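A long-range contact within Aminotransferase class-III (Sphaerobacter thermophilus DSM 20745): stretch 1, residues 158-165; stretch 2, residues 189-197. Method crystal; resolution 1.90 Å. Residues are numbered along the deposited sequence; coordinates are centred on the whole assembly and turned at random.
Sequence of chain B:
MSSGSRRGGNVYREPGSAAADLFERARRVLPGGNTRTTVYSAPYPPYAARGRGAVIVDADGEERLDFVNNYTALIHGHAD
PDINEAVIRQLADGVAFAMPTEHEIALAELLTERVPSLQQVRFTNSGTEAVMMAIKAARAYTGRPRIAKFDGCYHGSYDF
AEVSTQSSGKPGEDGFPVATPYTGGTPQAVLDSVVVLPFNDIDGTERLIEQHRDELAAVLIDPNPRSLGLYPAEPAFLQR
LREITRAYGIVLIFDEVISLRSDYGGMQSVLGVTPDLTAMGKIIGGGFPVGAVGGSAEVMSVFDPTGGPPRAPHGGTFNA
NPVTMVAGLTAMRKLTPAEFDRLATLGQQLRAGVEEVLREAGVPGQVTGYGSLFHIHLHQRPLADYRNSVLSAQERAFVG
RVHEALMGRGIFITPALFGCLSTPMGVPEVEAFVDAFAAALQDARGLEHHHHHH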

# COMPACT_ATOMS: atom_id res chain seq x y z
N TYR B 158 8.28 -1.21 -5.09
CA TYR B 158 8.96 -2.32 -4.42
C TYR B 158 10.36 -2.53 -5.00
O TYR B 158 10.52 -2.68 -6.21
N ASP B 159 11.37 -2.60 -4.11
CA ASP B 159 12.79 -2.61 -4.51
C ASP B 159 13.08 -3.52 -5.71
O ASP B 159 13.67 -3.10 -6.71
N PHE B 160 12.68 -4.79 -5.61
CA PHE B 160 13.03 -5.76 -6.63
C PHE B 160 12.26 -5.52 -7.93
O PHE B 160 12.80 -5.74 -9.02
N ALA B 161 11.01 -5.05 -7.83
CA ALA B 161 10.19 -4.84 -9.01
C ALA B 161 10.58 -3.59 -9.80
O ALA B 161 10.26 -3.49 -10.99
N GLU B 162 11.28 -2.64 -9.17
CA GLU B 162 11.57 -1.39 -9.84
C GLU B 162 12.96 -1.35 -10.50
O GLU B 162 13.26 -0.37 -11.19
N VAL B 163 13.78 -2.40 -10.34
CA VAL B 163 15.09 -2.42 -10.99
C VAL B 163 14.92 -2.23 -12.49
O VAL B 163 14.05 -2.85 -13.11
N SER B 164 15.71 -1.32 -13.08
CA SER B 164 15.67 -1.04 -14.52
C SER B 164 14.32 -0.49 -14.98
O SER B 164 13.93 -0.69 -16.13
N THR B 165 13.58 0.20 -14.10
CA THR B 165 12.35 0.86 -14.56
C THR B 165 12.68 1.85 -15.67
O THR B 165 11.93 1.98 -16.65
N ALA B 189 23.19 -6.14 -3.90
CA ALA B 189 22.53 -7.44 -3.79
C ALA B 189 21.12 -7.42 -4.36
O ALA B 189 20.63 -8.44 -4.87
N VAL B 190 20.45 -6.27 -4.30
CA VAL B 190 19.15 -6.13 -4.97
C VAL B 190 19.32 -6.16 -6.49
O VAL B 190 18.59 -6.86 -7.19
N LEU B 191 20.26 -5.37 -7.01
CA LEU B 191 20.54 -5.39 -8.45
C LEU B 191 20.91 -6.80 -8.93
O LEU B 191 20.43 -7.26 -9.98
N ASP B 192 21.79 -7.48 -8.19
CA ASP B 192 22.23 -8.82 -8.54
C ASP B 192 21.11 -9.84 -8.47
O ASP B 192 21.21 -10.88 -9.13
N SER B 193 20.06 -9.59 -7.68
CA SER B 193 18.96 -10.56 -7.61
C SER B 193 17.93 -10.43 -8.73
O SER B 193 16.98 -11.22 -8.75
N VAL B 194 18.04 -9.46 -9.63
CA VAL B 194 17.01 -9.23 -10.65
C VAL B 194 17.63 -9.48 -12.03
O VAL B 194 18.66 -8.90 -12.37
N VAL B 195 17.02 -10.40 -12.78
CA VAL B 195 17.42 -10.70 -14.16
C VAL B 195 16.56 -9.85 -15.09
O VAL B 195 15.33 -10.00 -15.12
N VAL B 196 17.20 -8.97 -15.87
CA VAL B 196 16.49 -8.01 -16.72
C VAL B 196 16.47 -8.53 -18.15
O VAL B 196 17.53 -8.70 -18.78
N LEU B 197 15.27 -8.78 -18.68
CA LEU B 197 14.96 -9.39 -19.96
C LEU B 197 14.57 -8.34 -20.99
O LEU B 197 14.13 -7.24 -20.64

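The two stretches meet mainly through apolar side chains, and no hydrogen bond crosses between them. Together they bury 402 Å².

Val 163 is the hub of the contact. Its CA-to-CB bond points toward stretch 2, and chi1 is t (163°). In this rotamer Val 163 CG2 reaches three side chains: CG2 of Val 194 at 3.9 Å, CG1 of Val 190 at 4.1 Å and CD2 of Leu 191 at 4.1 Å. The other methyl, CG1 of Val 163, lies 4.2 Å from CG2 of Val 196 and is also close to Leu 191.

Phe 160 starts sideways, but chi1 m (-60°) and chi2 -81° bring its ring nearer. Phe 160 CE1 is 3.9 Å from CG2 of Val 190. Val 194 CG2 sits at the ring edge, 4.3 Å from Phe 160 CD1, and also packs 3.5 Å from the backbone O of Phe 160. Ser 193 OG is at the ring edge too, 3.1 Å from Phe 160 CD1. That hydroxyl has chi1 p (74°), which turns it toward the preceding backbone, where Ser 193 OG donates to Val 190 O at 2.9 Å.

Val 190, Val 194 and Val 196 all point toward stretch 1, and all have chi1 t. On the strand, Val 195 points away between Val 194 and Val 196, the usual alternation. Leu 191 starts away, yet with chi1 m (-68°) and chi2 t (180°) its CD2 branch comes back to Val 163.

Ser 164 points toward stretch 2 with chi1 m (-67°). Ser 164 OG lies 3.6 Å from CG2 of Val 196, a van der Waals contact, and is hydrogen-bonded elsewhere in the structure. A type II turn from Glu 162 to Thr 165 places Val 163 and Ser 164 at its centre. Thr 165 OG1, with chi1 m, donates to Glu 162 O at 2.6 Å across this turn.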

# COMPACT_ATOMS: atom_id res chain seq x y z
CB TYR B 158 8.13 -3.58 -4.58
CG TYR B 158 8.70 -4.85 -3.97
CD1 TYR B 158 9.22 -4.85 -2.69
CD2 TYR B 158 8.67 -6.04 -4.68
CE1 TYR B 158 9.72 -6.03 -2.12
CE2 TYR B 158 9.16 -7.22 -4.13
CZ TYR B 158 9.70 -7.21 -2.86
OH TYR B 158 10.18 -8.37 -2.30
CB ASP B 159 13.66 -3.08 -3.34
CG ASP B 159 13.63 -2.14 -2.15
OD1 ASP B 159 12.52 -1.81 -1.70
OD2 ASP B 159 14.71 -1.76 -1.65
CB PHE B 160 12.80 -7.18 -6.09
CG PHE B 160 13.62 -7.48 -4.86
CD1 PHE B 160 14.95 -7.86 -4.98
CD2 PHE B 160 13.07 -7.36 -3.60
CE1 PHE B 160 15.71 -8.12 -3.85
CE2 PHE B 160 13.83 -7.62 -2.47
CZ PHE B 160 15.15 -8.01 -2.61
CB ALA B 161 8.71 -4.75 -8.61
CB GLU B 162 11.41 -0.23 -8.86
CG GLU B 162 12.48 -0.18 -7.80
CD GLU B 162 12.35 1.01 -6.89
OE1 GLU B 162 11.36 1.77 -7.01
OE2 GLU B 162 13.24 1.20 -6.03
CB VAL B 163 15.83 -3.73 -10.67
CG1 VAL B 163 16.99 -3.95 -11.64
CG2 VAL B 163 16.35 -3.72 -9.24
CB SER B 164 16.06 -2.27 -15.36
OG SER B 164 17.42 -2.61 -15.16
CB THR B 165 11.65 1.58 -13.41
OG1 THR B 165 11.18 0.63 -12.45
CG2 THR B 165 10.47 2.39 -13.94
CB ALA B 189 22.53 -7.91 -2.33
CB VAL B 190 18.43 -4.87 -4.49
CG1 VAL B 190 17.21 -4.59 -5.35
CG2 VAL B 190 18.02 -5.04 -3.04
CB LEU B 191 21.67 -4.41 -8.77
CG LEU B 191 21.41 -2.91 -8.61
CD1 LEU B 191 22.66 -2.15 -8.98
CD2 LEU B 191 20.21 -2.46 -9.45
CB ASP B 192 23.36 -9.28 -7.61
CG ASP B 192 24.65 -8.50 -7.81
OD1 ASP B 192 24.74 -7.71 -8.78
OD2 ASP B 192 25.59 -8.67 -6.99
CB SER B 193 18.25 -10.47 -6.26
OG SER B 193 17.45 -9.30 -6.23
CB VAL B 194 16.41 -7.81 -10.57
CG1 VAL B 194 15.34 -7.62 -11.65
CG2 VAL B 194 15.81 -7.59 -9.20
CB VAL B 195 17.25 -12.20 -14.47
CG1 VAL B 195 17.58 -12.49 -15.95
CG2 VAL B 195 18.10 -13.06 -13.55
CB VAL B 196 17.14 -6.61 -16.66
CG1 VAL B 196 16.28 -5.62 -17.41
CG2 VAL B 196 17.30 -6.16 -15.20
CB LEU B 197 13.83 -10.41 -19.82
CG LEU B 197 13.91 -11.41 -18.65
CD1 LEU B 197 12.58 -12.11 -18.47
CD2 LEU B 197 15.01 -12.41 -18.90